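Local structure of phosphoserine phosphatase (Homo sapiens, 6HYY) at residues L3-Y8 against E214-E218; E29-I33 against V72-I76; Q66-V72 against F133-Y139. The protein hydrolyses L-3-phosphoserine to serine and inorganic phosphate, as a member of the haloacid dehalogenase-like hydrolases with a magnesium ion in its active site. One frame throughout, in Å; residues are numbered along the deposited sequence.

Interaction 1 ties the two chain ends together, and interactions 2 and 3 are nested inside the loop it closes. Interaction 1 lies on the opposite side of the chain's centre from the other two, its centre about 35 Å from that of interaction 2 and about 43 Å from that of interaction 3. Interactions 2 and 3 are neighbours, with centres about 11 Å apart: they share V72, both use helix 69-78, and their segments alternate along the sequence. Helix 69-78 thus packs on helix 26-33 and, at its beginning, on the loop between strands 126-133 and 139-142. Interaction 1 lies by edge strand 207-209, interaction 3 by the other edge strand, 139-142, of the sheet carrying the active site.

Interaction 1: residues L3-Y8 against E214-E218; sequences LRKLFY and ELLGE
Helical segment 3-8 lays L3 and F7 on L215 of segment 214-218, and the nearest CA atoms across the contact are those of R4 and L215, 6.1 Å apart. Within the helix F7 N is bonded to L3 O at 2.8 Å, whereas segment 214-218 runs past its flank without regular structure. At the edge of the Rossmann-like domain of this haloacid dehalogenase-type phosphatase, the contact joins the opening helix 2-8 to the tail of the chain, beside strand 207-209 at one edge of the mixed sheet.

R4 bends along its chain to bring the guanidinium up to carbonyl groups of the tail. E214 O lies over one face, 3.2 Å from R4 NH2 but badly angled for a bond, while G217 O sits at the edge. The bond from R4 NE to G217 O is modelled at 2.3 Å, so short that its geometry is doubtful. At the neighbouring turn of the helix the hydroxyl end of Y8 meets the side chain of E218, in a place too tightly modelled for details to be trusted. E214 turns its carboxylate aside instead, OE2 accepting from the backbone N of T210.

The apolar part centres on L215, a buried leucine whose CD2 packs mainly on L3 and whose CD1 lies over F7. L3 and F7 stand one helical turn apart, both with CG anti to the backbone N (chi1 172° and -165°), and both bear toward it. They also touch I190 of strand 188-192, while F7 and L215 meet L90 of helix 87-96. L215 CD2 comes to 3.6 Å from L3 CD2. L215 CD1 makes a CH-pi contact over one face of the F7 ring, 4.0 Å from its centroid and 23° off the normal.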
# COMPACT_ATOMS: atom_id res chain seq x y z
N LEU A 3 18.47 -2.55 -13.18
CA LEU A 3 17.36 -2.60 -12.24
C LEU A 3 17.60 -3.66 -11.18
O LEU A 3 17.40 -3.42 -9.98
CB LEU A 3 16.06 -2.88 -12.99
CG LEU A 3 14.85 -3.14 -12.11
CD1 LEU A 3 14.52 -1.90 -11.31
CD2 LEU A 3 13.68 -3.57 -12.96
N ARG A 4 18.02 -4.86 -11.60
CA ARG A 4 18.23 -5.94 -10.64
C ARG A 4 19.40 -5.63 -9.71
O ARG A 4 19.35 -5.98 -8.53
CB ARG A 4 18.47 -7.25 -11.38
CG ARG A 4 17.25 -7.73 -12.08
CD ARG A 4 17.56 -8.14 -13.49
NE ARG A 4 16.45 -8.89 -14.05
CZ ARG A 4 15.88 -8.62 -15.21
NH1 ARG A 4 16.33 -7.62 -15.96
NH2 ARG A 4 14.87 -9.37 -15.64
N LYS A 5 20.45 -4.99 -10.23
CA LYS A 5 21.54 -4.56 -9.37
C LYS A 5 21.03 -3.63 -8.28
O LYS A 5 21.37 -3.80 -7.10
CB LYS A 5 22.62 -3.87 -10.20
CG LYS A 5 23.34 -4.79 -11.18
CD LYS A 5 24.43 -4.05 -11.95
CE LYS A 5 25.50 -3.49 -11.02
NZ LYS A 5 25.22 -2.11 -10.51
N LEU A 6 20.22 -2.64 -8.66
CA LEU A 6 19.61 -1.76 -7.66
C LEU A 6 18.76 -2.56 -6.68
O LEU A 6 18.90 -2.42 -5.46
CB LEU A 6 18.75 -0.71 -8.36
CG LEU A 6 17.73 -0.03 -7.43
CD1 LEU A 6 18.43 0.90 -6.46
CD2 LEU A 6 16.65 0.70 -8.22
N PHE A 7 17.88 -3.42 -7.20
CA PHE A 7 16.96 -4.16 -6.34
C PHE A 7 17.71 -5.01 -5.33
O PHE A 7 17.33 -5.08 -4.16
CB PHE A 7 16.03 -5.01 -7.21
CG PHE A 7 14.83 -5.54 -6.49
CD1 PHE A 7 13.85 -4.68 -6.01
CD2 PHE A 7 14.66 -6.90 -6.29
CE1 PHE A 7 12.74 -5.16 -5.35
CE2 PHE A 7 13.55 -7.40 -5.63
CZ PHE A 7 12.58 -6.52 -5.16
N TYR A 8 18.83 -5.61 -5.75
CA TYR A 8 19.59 -6.51 -4.88
C TYR A 8 20.48 -5.78 -3.89
O TYR A 8 21.02 -6.42 -2.99
CB TYR A 8 20.42 -7.48 -5.73
CG TYR A 8 19.52 -8.54 -6.28
CD1 TYR A 8 19.71 -9.88 -5.99
CD2 TYR A 8 18.41 -8.18 -7.03
CE1 TYR A 8 18.84 -10.82 -6.48
CE2 TYR A 8 17.56 -9.08 -7.51
CZ TYR A 8 17.76 -10.39 -7.25
OH TYR A 8 16.84 -11.24 -7.77
N GLU A 214 9.82 -9.09 -13.54
CA GLU A 214 11.02 -8.39 -13.98
C GLU A 214 12.05 -8.28 -12.87
O GLU A 214 13.26 -8.30 -13.15
CB GLU A 214 10.66 -7.00 -14.51
CG GLU A 214 9.68 -7.04 -15.66
CD GLU A 214 9.23 -5.65 -16.06
OE1 GLU A 214 10.10 -4.78 -16.23
OE2 GLU A 214 8.00 -5.43 -16.19
N LEU A 215 11.61 -8.17 -11.62
CA LEU A 215 12.54 -8.24 -10.51
C LEU A 215 12.94 -9.68 -10.19
O LEU A 215 14.00 -9.90 -9.60
CB LEU A 215 11.93 -7.57 -9.28
CG LEU A 215 11.49 -6.15 -9.56
CD1 LEU A 215 10.73 -5.56 -8.39
CD2 LEU A 215 12.70 -5.29 -9.90
N LEU A 216 12.10 -10.64 -10.58
CA LEU A 216 12.39 -12.07 -10.56
C LEU A 216 13.18 -12.51 -11.78
O LEU A 216 13.17 -13.70 -12.12
CB LEU A 216 11.09 -12.88 -10.48
CG LEU A 216 10.12 -12.64 -9.32
CD1 LEU A 216 8.74 -13.20 -9.64
CD2 LEU A 216 10.66 -13.25 -8.05
N GLY A 217 13.83 -11.58 -12.48
CA GLY A 217 14.75 -11.93 -13.53
C GLY A 217 16.16 -11.95 -12.98
O GLY A 217 16.93 -11.01 -13.18
N GLU A 218 16.50 -13.01 -12.26
CA GLU A 218 17.79 -13.07 -11.59
C GLU A 218 18.49 -14.39 -11.87
O GLU A 218 19.56 -14.43 -12.48
CB GLU A 218 17.62 -12.89 -10.08
CG GLU A 218 16.43 -13.65 -9.47
CD GLU A 218 16.63 -13.97 -7.99
OE1 GLU A 218 17.72 -13.65 -7.46
OE2 GLU A 218 15.70 -14.52 -7.36

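Interaction 2: residues E29-I33 against V72-I76; sequences ELAKI and VQRLI
I33 and L75 make the closest apolar packing of this contact, and their CA atoms are the nearest across it at 6.5 Å. L75 reaches over from helix 69-78 with CG anti to its backbone nitrogen (chi1 177°), which sends its forked end toward helix 26-33. One branch, CD1, lies against CG1 of I33 at 3.6 Å. The other, CD2, meets L30 CD1 at 3.8 Å, the two leucine side chains crossing at about a right angle. L30 CD1 also touches V72 CG2 at 4.1 Å, a looser pairing one turn earlier on helix 69-78. Branched aliphatic residues suit these places, since each can offer separate methyl or methylene groups to several neighbours.

A second group of contacts sets the same leucine against main chain. L75 CD2 comes within 3.7 Å of L30 CA, and L75 CD1 lies 4.1 Å from E29 O, a carbonyl already bonded to I33 N. The leucine tip therefore rests directly on the backbone of the helix it faces. The short helical segments cross at 111°, with axes 9.7 Å apart. Both helices belong to the part of the chain between strands 12-16 and 100-105, consistent with the site where the helical C1 cap is inserted in haloacid dehalogenase-like phosphatases. L75 and V72 also touch helix 109-116, through I111 and S110.

The charged ends pair within their own helices. The carboxylate of E29 forms a long salt bridge with K32, OE1 to NZ 3.7 Å. R74 pairs weakly with E70, while its aliphatic stem at CG lies near CD1 of I33.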
# COMPACT_ATOMS: atom_id res chain seq x y z
N GLU A 29 -13.25 -1.30 -2.35
CA GLU A 29 -13.85 -2.61 -2.14
C GLU A 29 -14.72 -2.62 -0.89
O GLU A 29 -15.77 -3.28 -0.85
CB GLU A 29 -12.76 -3.67 -2.04
CG GLU A 29 -11.98 -3.79 -3.33
CD GLU A 29 -12.85 -4.26 -4.48
OE1 GLU A 29 -13.02 -3.52 -5.47
OE2 GLU A 29 -13.39 -5.38 -4.36
N LEU A 30 -14.30 -1.90 0.15
CA LEU A 30 -15.13 -1.74 1.33
C LEU A 30 -16.42 -1.00 0.99
O LEU A 30 -17.50 -1.38 1.45
CB LEU A 30 -14.35 -1.01 2.43
CG LEU A 30 -14.99 -0.91 3.81
CD1 LEU A 30 -15.39 -2.28 4.29
CD2 LEU A 30 -14.00 -0.24 4.77
N ALA A 31 -16.31 0.05 0.17
CA ALA A 31 -17.49 0.77 -0.26
C ALA A 31 -18.43 -0.12 -1.06
O ALA A 31 -19.65 0.04 -0.98
CB ALA A 31 -17.09 1.99 -1.09
N LYS A 32 -17.88 -1.06 -1.83
CA LYS A 32 -18.71 -2.02 -2.55
C LYS A 32 -19.51 -2.88 -1.58
O LYS A 32 -20.73 -3.00 -1.71
CB LYS A 32 -17.82 -2.91 -3.44
CG LYS A 32 -17.46 -2.31 -4.79
CD LYS A 32 -16.69 -3.32 -5.64
CE LYS A 32 -16.43 -2.80 -7.05
NZ LYS A 32 -15.67 -1.52 -7.08
N ILE A 33 -18.82 -3.49 -0.61
CA ILE A 33 -19.47 -4.29 0.43
C ILE A 33 -20.56 -3.50 1.13
O ILE A 33 -21.60 -4.06 1.50
CB ILE A 33 -18.40 -4.80 1.42
CG1 ILE A 33 -17.71 -6.05 0.87
CG2 ILE A 33 -18.99 -5.05 2.81
CD1 ILE A 33 -18.52 -7.32 1.05
N VAL A 72 -16.56 -5.04 7.76
CA VAL A 72 -15.14 -5.22 7.48
C VAL A 72 -14.78 -6.69 7.56
O VAL A 72 -14.07 -7.22 6.69
CB VAL A 72 -14.29 -4.37 8.44
CG1 VAL A 72 -12.81 -4.68 8.24
CG2 VAL A 72 -14.56 -2.89 8.23
N GLN A 73 -15.31 -7.39 8.57
CA GLN A 73 -15.09 -8.83 8.69
C GLN A 73 -15.59 -9.58 7.47
O GLN A 73 -14.96 -10.53 7.01
CB GLN A 73 -15.77 -9.37 9.95
CG GLN A 73 -15.16 -8.93 11.25
CD GLN A 73 -15.94 -9.44 12.45
OE1 GLN A 73 -17.03 -8.94 12.76
NE2 GLN A 73 -15.39 -10.44 13.14
N ARG A 74 -16.74 -9.17 6.94
CA ARG A 74 -17.32 -9.89 5.81
C ARG A 74 -16.52 -9.63 4.54
O ARG A 74 -16.35 -10.54 3.72
CB ARG A 74 -18.78 -9.50 5.62
CG ARG A 74 -19.43 -10.14 4.38
CD ARG A 74 -20.95 -10.22 4.51
NE ARG A 74 -21.56 -8.90 4.65
CZ ARG A 74 -21.97 -8.39 5.80
NH1 ARG A 74 -21.84 -9.07 6.93
NH2 ARG A 74 -22.52 -7.18 5.83
N LEU A 75 -16.01 -8.41 4.37
CA LEU A 75 -15.10 -8.15 3.26
C LEU A 75 -13.91 -9.10 3.29
O LEU A 75 -13.60 -9.76 2.30
CB LEU A 75 -14.62 -6.69 3.30
CG LEU A 75 -13.60 -6.30 2.24
CD1 LEU A 75 -14.11 -6.62 0.85
CD2 LEU A 75 -13.27 -4.81 2.33
N ILE A 76 -13.25 -9.21 4.45
CA ILE A 76 -12.08 -10.08 4.56
C ILE A 76 -12.44 -11.54 4.30
O ILE A 76 -11.69 -12.28 3.66
CB ILE A 76 -11.42 -9.89 5.94
CG1 ILE A 76 -10.91 -8.46 6.08
CG2 ILE A 76 -10.29 -10.90 6.14
CD1 ILE A 76 -10.52 -8.10 7.49

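Interaction 3: residues Q66-V72 against F133-Y139; sequences QPSREQV and FYFNGEY
The N-terminus of helix 69-78, closed by a capping box, docks here on the beta-hairpin loop between strands 126-133 and 139-142, with R69 meeting G137. S68 is the N-cap: its OG, set between the backbone N and the carbonyl carbon (chi1 79°), accepts from Q71 N at 3.1 Å. In return, Q71 OE1 receives S68 N at 3.0 Å. The hairpin supplies an acceptor for another N-H of this helix start. R69 N donates to G137 O over 2.9 Å at 158°, in the carbonyl plane and on a lone pair, and the CA of S68 touches the same oxygen.

F133, pointing toward the helix, gives its ring two different neighbours. R69 CB lies over one face, 4.0 Å from the centroid and 15° off the normal, a CH-pi contact. P67 O lies at the edge, 3.5 Å from F133 CE1; this carbonyl is buried with no hydrogen-bond partner. Putting an alanine in place of F133 would probably open a gap beneath R69 CB and beside V72 CG2, leaving the start of the helix less firmly seated on the hairpin.

Proline suits position 67, where its compact, puckered apolar ring meets the Y139 ring obliquely, P67 CD packing on Y139 CD1 at 3.6 Å; both residues also touch L62 of helix 54-65. Beside them a water donates a hydrogen bond to Q66 O at 2.8 Å and accepts one from Y139 N.

N136 OD1 accepts from E138 N in an Asx turn, the donor lying above the carbonyl plane. Y134 to G137 form a type I turn, and G137, at a positive phi that favours glycine, completes the turn-plus-G1-bulge pattern of a classic beta-hairpin.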
# COMPACT_ATOMS: atom_id res chain seq x y z
N GLN A 66 -19.50 4.45 6.34
CA GLN A 66 -19.89 4.08 7.70
C GLN A 66 -19.71 2.58 7.95
O GLN A 66 -20.67 1.89 8.32
CB GLN A 66 -21.32 4.51 7.99
CG GLN A 66 -21.59 5.97 7.71
CD GLN A 66 -21.70 6.78 8.98
OE1 GLN A 66 -22.36 6.38 9.94
NE2 GLN A 66 -21.06 7.94 9.00
N PRO A 67 -18.51 2.05 7.77
CA PRO A 67 -18.34 0.59 7.79
C PRO A 67 -18.45 0.04 9.21
O PRO A 67 -17.77 0.51 10.13
CB PRO A 67 -16.93 0.39 7.23
CG PRO A 67 -16.21 1.63 7.65
CD PRO A 67 -17.22 2.75 7.57
N SER A 68 -19.30 -0.96 9.37
CA SER A 68 -19.36 -1.64 10.65
C SER A 68 -18.26 -2.68 10.74
O SER A 68 -17.68 -3.11 9.74
CB SER A 68 -20.74 -2.29 10.84
OG SER A 68 -20.83 -3.51 10.12
N ARG A 69 -17.95 -3.09 11.97
CA ARG A 69 -16.93 -4.12 12.15
C ARG A 69 -17.33 -5.40 11.43
O ARG A 69 -16.49 -6.06 10.81
CB ARG A 69 -16.66 -4.38 13.63
CG ARG A 69 -15.50 -5.33 13.85
CD ARG A 69 -15.14 -5.53 15.31
NE ARG A 69 -13.96 -6.38 15.43
CZ ARG A 69 -13.99 -7.71 15.39
NH1 ARG A 69 -15.15 -8.35 15.25
NH2 ARG A 69 -12.86 -8.41 15.48
N GLU A 70 -18.61 -5.77 11.50
CA GLU A 70 -19.09 -6.95 10.79
C GLU A 70 -18.93 -6.82 9.28
O GLU A 70 -18.64 -7.80 8.61
CB GLU A 70 -20.56 -7.22 11.16
CG GLU A 70 -21.24 -8.28 10.32
CD GLU A 70 -22.43 -8.92 11.03
OE1 GLU A 70 -22.84 -8.40 12.09
OE2 GLU A 70 -22.94 -9.94 10.53
N GLN A 71 -19.11 -5.62 8.74
CA GLN A 71 -18.92 -5.44 7.30
C GLN A 71 -17.45 -5.56 6.92
O GLN A 71 -17.12 -6.10 5.86
CB GLN A 71 -19.49 -4.10 6.85
CG GLN A 71 -21.02 -4.07 6.80
CD GLN A 71 -21.58 -2.69 6.51
OE1 GLN A 71 -21.15 -1.69 7.10
NE2 GLN A 71 -22.54 -2.63 5.60
N VAL A 72 -16.56 -5.04 7.76
CA VAL A 72 -15.14 -5.22 7.48
C VAL A 72 -14.78 -6.69 7.56
O VAL A 72 -14.07 -7.22 6.69
CB VAL A 72 -14.29 -4.37 8.44
CG1 VAL A 72 -12.81 -4.68 8.24
CG2 VAL A 72 -14.56 -2.89 8.23
N PHE A 133 -14.41 1.53 16.03
CA PHE A 133 -15.76 1.00 16.13
C PHE A 133 -16.28 1.17 17.55
O PHE A 133 -15.54 1.09 18.52
CB PHE A 133 -15.81 -0.48 15.74
CG PHE A 133 -15.14 -0.78 14.44
CD1 PHE A 133 -15.82 -0.62 13.24
CD2 PHE A 133 -13.82 -1.21 14.41
CE1 PHE A 133 -15.21 -0.89 12.03
CE2 PHE A 133 -13.19 -1.48 13.20
CZ PHE A 133 -13.88 -1.32 12.02
N TYR A 134 -17.59 1.41 17.66
CA TYR A 134 -18.20 1.40 18.97
C TYR A 134 -18.40 -0.03 19.46
O TYR A 134 -18.14 -1.00 18.74
CB TYR A 134 -19.51 2.19 18.93
CG TYR A 134 -19.30 3.66 18.69
CD1 TYR A 134 -18.56 4.43 19.60
CD2 TYR A 134 -19.81 4.29 17.57
CE1 TYR A 134 -18.35 5.77 19.40
CE2 TYR A 134 -19.61 5.65 17.36
CZ TYR A 134 -18.87 6.38 18.28
OH TYR A 134 -18.65 7.73 18.10
N PHE A 135 -18.86 -0.16 20.70
CA PHE A 135 -19.00 -1.48 21.31
C PHE A 135 -19.87 -2.40 20.46
O PHE A 135 -19.60 -3.61 20.37
CB PHE A 135 -19.56 -1.33 22.73
CG PHE A 135 -19.60 -2.60 23.51
CD1 PHE A 135 -18.44 -3.16 24.01
CD2 PHE A 135 -20.81 -3.24 23.75
CE1 PHE A 135 -18.47 -4.33 24.74
CE2 PHE A 135 -20.85 -4.41 24.48
CZ PHE A 135 -19.68 -4.96 24.98
N ASN A 136 -20.91 -1.85 19.84
CA ASN A 136 -21.84 -2.60 19.01
C ASN A 136 -21.36 -2.78 17.58
O ASN A 136 -22.08 -3.35 16.75
CB ASN A 136 -23.23 -1.92 19.01
CG ASN A 136 -23.24 -0.57 18.29
OD1 ASN A 136 -22.20 0.02 17.99
ND2 ASN A 136 -24.44 -0.07 18.02
N GLY A 137 -20.15 -2.31 17.26
CA GLY A 137 -19.58 -2.48 15.95
C GLY A 137 -19.75 -1.31 15.00
O GLY A 137 -19.15 -1.33 13.92
N GLU A 138 -20.55 -0.30 15.36
CA GLU A 138 -20.80 0.82 14.47
C GLU A 138 -19.52 1.63 14.23
O GLU A 138 -18.68 1.78 15.11
CB GLU A 138 -21.87 1.75 15.06
CG GLU A 138 -23.26 1.15 15.18
CD GLU A 138 -24.28 2.19 15.65
OE1 GLU A 138 -25.50 1.93 15.55
OE2 GLU A 138 -23.86 3.28 16.11
N TYR A 139 -19.42 2.18 13.02
CA TYR A 139 -18.26 2.98 12.65
C TYR A 139 -18.11 4.18 13.59
O TYR A 139 -19.05 4.93 13.82
CB TYR A 139 -18.40 3.46 11.20
CG TYR A 139 -17.40 4.51 10.80
CD1 TYR A 139 -16.05 4.19 10.67
CD2 TYR A 139 -17.80 5.82 10.54
CE1 TYR A 139 -15.13 5.15 10.30
CE2 TYR A 139 -16.87 6.79 10.17
CZ TYR A 139 -15.54 6.44 10.05
OH TYR A 139 -14.62 7.40 9.69
O HOH W 1 -21.58 1.59 10.99